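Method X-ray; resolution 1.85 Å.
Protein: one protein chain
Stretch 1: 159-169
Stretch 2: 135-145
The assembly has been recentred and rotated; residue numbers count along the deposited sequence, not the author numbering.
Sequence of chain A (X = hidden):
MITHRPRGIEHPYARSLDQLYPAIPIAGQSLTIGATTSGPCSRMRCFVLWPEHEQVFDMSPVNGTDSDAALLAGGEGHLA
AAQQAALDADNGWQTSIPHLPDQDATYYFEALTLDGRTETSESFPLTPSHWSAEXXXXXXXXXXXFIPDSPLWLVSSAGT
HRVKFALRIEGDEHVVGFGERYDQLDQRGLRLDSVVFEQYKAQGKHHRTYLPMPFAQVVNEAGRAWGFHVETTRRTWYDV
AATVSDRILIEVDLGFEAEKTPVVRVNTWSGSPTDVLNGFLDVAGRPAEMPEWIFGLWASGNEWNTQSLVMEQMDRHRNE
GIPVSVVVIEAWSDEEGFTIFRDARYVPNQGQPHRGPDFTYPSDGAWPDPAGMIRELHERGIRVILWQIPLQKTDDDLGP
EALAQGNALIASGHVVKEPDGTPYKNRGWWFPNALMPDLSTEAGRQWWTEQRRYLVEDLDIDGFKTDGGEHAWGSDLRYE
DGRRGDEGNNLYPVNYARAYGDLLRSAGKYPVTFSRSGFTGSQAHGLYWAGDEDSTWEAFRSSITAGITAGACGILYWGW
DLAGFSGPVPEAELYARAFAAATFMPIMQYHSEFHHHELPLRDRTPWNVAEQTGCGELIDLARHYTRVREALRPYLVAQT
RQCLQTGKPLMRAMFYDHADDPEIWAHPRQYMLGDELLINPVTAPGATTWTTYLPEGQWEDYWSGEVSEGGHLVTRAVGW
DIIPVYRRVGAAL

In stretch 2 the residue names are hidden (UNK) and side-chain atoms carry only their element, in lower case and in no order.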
# COMPACT_ATOMS: atom_id res chain seq x y z
N GLY A 159 -15.34 25.66 12.95
CA GLY A 159 -16.15 24.96 11.96
C GLY A 159 -16.45 23.54 12.37
O GLY A 159 -16.58 23.26 13.57
N THR A 160 -16.56 22.64 11.38
CA THR A 160 -16.98 21.26 11.59
C THR A 160 -15.87 20.33 11.09
O THR A 160 -15.50 20.38 9.91
CB THR A 160 -18.30 20.98 10.84
OG1 THR A 160 -19.24 21.99 11.19
CG2 THR A 160 -18.88 19.62 11.20
N HIS A 161 -15.32 19.51 11.98
CA HIS A 161 -14.06 18.82 11.70
C HIS A 161 -14.21 17.36 11.32
O HIS A 161 -13.44 16.86 10.49
CB HIS A 161 -13.12 18.94 12.89
CG HIS A 161 -12.97 20.34 13.38
ND1 HIS A 161 -12.20 21.27 12.72
CD2 HIS A 161 -13.52 20.99 14.43
CE1 HIS A 161 -12.28 22.43 13.35
NE2 HIS A 161 -13.08 22.29 14.39
N ARG A 162 -15.16 16.68 11.95
CA ARG A 162 -15.42 15.24 11.72
C ARG A 162 -16.91 14.95 11.88
O ARG A 162 -17.66 15.74 12.46
CB ARG A 162 -14.63 14.37 12.71
CG ARG A 162 -13.12 14.44 12.54
CD ARG A 162 -12.42 13.15 12.95
NE ARG A 162 -12.57 12.89 14.37
CZ ARG A 162 -11.83 13.44 15.34
NH1 ARG A 162 -10.87 14.32 15.07
NH2 ARG A 162 -12.07 13.12 16.60
N VAL A 163 -17.33 13.79 11.40
CA VAL A 163 -18.69 13.33 11.65
C VAL A 163 -18.64 11.86 11.96
O VAL A 163 -17.80 11.15 11.42
CB VAL A 163 -19.63 13.62 10.45
CG1 VAL A 163 -19.15 12.92 9.17
CG2 VAL A 163 -21.07 13.24 10.76
N LYS A 164 -19.51 11.40 12.84
CA LYS A 164 -19.71 9.97 12.95
C LYS A 164 -21.17 9.59 12.85
O LYS A 164 -22.07 10.37 13.18
CB LYS A 164 -19.04 9.38 14.20
CG LYS A 164 -19.54 9.88 15.51
CD LYS A 164 -18.50 9.65 16.60
CE LYS A 164 -19.04 10.18 17.92
NZ LYS A 164 -18.14 9.91 19.07
N PHE A 165 -21.40 8.39 12.34
CA PHE A 165 -22.74 7.87 12.14
C PHE A 165 -22.68 6.34 12.10
O PHE A 165 -21.58 5.77 12.13
CB PHE A 165 -23.38 8.48 10.87
CG PHE A 165 -22.68 8.12 9.60
CD1 PHE A 165 -21.62 8.91 9.13
CD2 PHE A 165 -23.05 6.99 8.88
CE1 PHE A 165 -20.97 8.57 7.94
CE2 PHE A 165 -22.40 6.65 7.71
CZ PHE A 165 -21.36 7.44 7.23
N ALA A 166 -23.84 5.69 12.07
CA ALA A 166 -23.91 4.24 12.18
C ALA A 166 -24.77 3.61 11.12
O ALA A 166 -25.74 4.22 10.62
CB ALA A 166 -24.39 3.83 13.55
N LEU A 167 -24.41 2.37 10.78
CA LEU A 167 -25.21 1.49 9.95
C LEU A 167 -25.55 0.22 10.72
O LEU A 167 -24.71 -0.33 11.47
CB LEU A 167 -24.45 1.11 8.69
CG LEU A 167 -23.82 2.22 7.87
CD1 LEU A 167 -23.11 1.59 6.69
CD2 LEU A 167 -24.87 3.20 7.38
N ARG A 168 -26.76 -0.30 10.49
CA ARG A 168 -27.20 -1.53 11.12
C ARG A 168 -26.61 -2.77 10.43
O ARG A 168 -26.61 -2.85 9.21
CB ARG A 168 -28.73 -1.58 11.09
CG ARG A 168 -29.33 -2.71 11.92
CD ARG A 168 -30.83 -2.53 12.13
NE ARG A 168 -31.52 -2.58 10.85
CZ ARG A 168 -31.81 -3.69 10.17
NH1 ARG A 168 -32.44 -3.58 9.00
NH2 ARG A 168 -31.51 -4.91 10.63
N ILE A 169 -26.15 -3.74 11.22
CA ILE A 169 -25.70 -5.05 10.71
C ILE A 169 -26.48 -6.12 11.46
O ILE A 169 -26.78 -5.95 12.63
CB ILE A 169 -24.16 -5.23 10.86
CG1 ILE A 169 -23.68 -6.57 10.31
CG2 ILE A 169 -23.68 -5.09 12.31
CD1 ILE A 169 -22.16 -6.63 10.09
N UNK A 135 -28.51 19.25 13.40
CA UNK A 135 -28.31 18.96 11.97
C UNK A 135 -27.35 19.97 11.33
O UNK A 135 -27.74 20.76 10.47
c UNK A 135 -30.38 20.08 12.27
c UNK A 135 -29.74 19.05 11.41
c UNK A 135 -29.83 19.85 13.65
N UNK A 136 -26.09 19.90 11.74
CA UNK A 136 -25.03 20.81 11.29
C UNK A 136 -24.71 20.54 9.82
O UNK A 136 -24.47 21.46 9.05
c UNK A 136 -23.98 20.90 13.59
c UNK A 136 -22.59 21.50 11.59
c UNK A 136 -23.73 20.61 12.11
N UNK A 137 -24.67 19.26 9.47
CA UNK A 137 -24.55 18.81 8.08
C UNK A 137 -25.57 17.73 7.76
O UNK A 137 -26.54 17.54 8.49
N UNK A 138 -25.31 17.00 6.69
CA UNK A 138 -26.26 16.07 6.12
C UNK A 138 -25.48 14.86 5.56
O UNK A 138 -24.46 15.04 4.90
c UNK A 138 -29.37 14.61 3.39
c UNK A 138 -27.65 15.81 2.75
c UNK A 138 -27.04 16.85 5.04
n UNK A 138 -28.89 15.24 4.46
n UNK A 138 -28.63 14.94 2.35
c UNK A 138 -27.80 15.99 4.08
N UNK A 139 -25.95 13.66 5.88
CA UNK A 139 -25.44 12.44 5.27
C UNK A 139 -26.36 12.08 4.09
O UNK A 139 -27.54 11.77 4.29
c UNK A 139 -24.73 10.05 5.61
c UNK A 139 -24.73 11.60 7.58
c UNK A 139 -23.28 11.98 7.47
c UNK A 139 -25.41 11.25 6.26
N UNK A 140 -25.82 12.14 2.87
CA UNK A 140 -26.56 11.79 1.66
C UNK A 140 -26.38 10.28 1.46
O UNK A 140 -25.33 9.83 0.99
c UNK A 140 -26.66 12.25 -0.88
o UNK A 140 -27.61 11.46 -0.88
c UNK A 140 -26.02 12.62 0.47
o UNK A 140 -26.20 12.75 -1.93
N UNK A 141 -27.38 9.52 1.89
CA UNK A 141 -27.32 8.06 1.91
C UNK A 141 -28.74 7.48 1.70
O UNK A 141 -29.69 7.98 2.27
c UNK A 141 -25.77 5.40 4.36
c UNK A 141 -26.73 7.53 3.25
c UNK A 141 -27.57 7.96 4.45
c UNK A 141 -26.60 5.99 3.23
N UNK A 142 -28.84 6.44 0.88
CA UNK A 142 -30.10 5.77 0.55
C UNK A 142 -30.13 4.43 1.27
O UNK A 142 -29.33 4.20 2.17
c UNK A 142 -30.20 5.60 -0.97
c UNK A 142 -30.18 6.94 -1.70
o UNK A 142 -31.03 7.79 -1.37
o UNK A 142 -29.30 7.16 -2.57
N UNK A 143 -31.07 3.55 0.93
CA UNK A 143 -31.08 2.20 1.50
C UNK A 143 -31.66 2.18 2.90
O UNK A 143 -32.16 3.20 3.38
N UNK A 144 -31.58 1.03 3.57
CA UNK A 144 -32.32 0.81 4.83
C UNK A 144 -31.47 0.56 6.08
O UNK A 144 -32.04 0.35 7.15
c UNK A 144 -33.37 -0.33 4.65
c UNK A 144 -32.75 -1.70 4.28
o UNK A 144 -31.59 -1.98 4.63
o UNK A 144 -33.45 -2.52 3.64
N UNK A 145 -30.14 0.57 5.97
CA UNK A 145 -29.28 0.31 7.14
C UNK A 145 -28.80 1.55 7.90
O UNK A 145 -28.34 1.43 9.03
n UNK A 145 -29.18 -6.33 6.24
n UNK A 145 -27.86 -5.04 7.63
n UNK A 145 -29.67 -4.09 6.52
c UNK A 145 -28.10 -0.58 6.77
c UNK A 145 -28.90 -5.14 6.80
c UNK A 145 -29.48 -2.72 7.03
c UNK A 145 -28.49 -1.94 6.18

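Position 135 has three side-chain carbons that close a ring onto the backbone nitrogen, which only proline does. This is Pro-135; it lies beyond the reach of stretch 1, so the contact sets no demand on its side chain. Position 136 carries one carbon bearing two more, a fork without polar atoms; one tip lies 3.4 Å from OG1 of Thr-160. It is valine: Val-136 CG1 is that tip, its CB points toward the strand, and so small an apolar group packs well by Thr-160. Position 137 has no side-chain atoms and is Gly-137, of which the contact asks nothing.

At 138 a single carbon leads to a five-membered ring of three carbons and two nitrogens, touching nothing on stretch 1. That is a histidine, and polar His-138 suits an exposed site. Position 139 has four carbons, forked at the first, with one arm two carbons long; the end of that arm lies 3.9 Å from CD1 of Phe-165 and 4.2 Å from CG2 of Val-163. The pattern is isoleucine, and wholly apolar Ile-139 suits this buried place. Position 140 shows two carbons, the second bearing two oxygens, out of reach of stretch 1: Asp-140, whose OD1 is hydrogen-bonded elsewhere in the structure. Position 141 repeats the forked four-carbon pattern, its long arm ending 3.8 Å from CD2 of Leu-167; it is Ile-141, an apolar match for that leucine. The alternation of 139, 140 and 141 puts both isoleucines toward the partner.

Position 142 again has two carbons and a pair of oxygens, without contact; charged Asp-142 suits its exposure. Position 143 has no side chain and a phi of 79°, which favours glycine: Gly-143. At 144 CB points sideways, while two oxygens on the second carbon come nearer to stretch 1, giving Asp-144. Position 145 has three carbons, a nitrogen, then a carbon carrying two nitrogens, one of them 3.0 Å from O of Arg-168. This guanidinium, suited to donating there, marks Arg-145; its NE forms a salt bridge with Asp-144 OD1 at 3.4 Å.

The contact has two parts. Along the strands, which run at 48° to each other, apolar side chains bridge backbones too far apart to pair. At Arg-145 the chains close in: Arg-168 N donates to Arg-145 O at 2.8 Å, while Arg-145 NH1 donates to Arg-168 O. Leu-167 CA adds a CA-H...O contact to Arg-145 O at 3.3 Å. The two guanidiniums stack, planes 27° apart, although Arg-168 NH1 and Arg-145 NE, 3.8 Å apart, carry like charge.

Stretch 2 135-145: PVGHIDIDGDR
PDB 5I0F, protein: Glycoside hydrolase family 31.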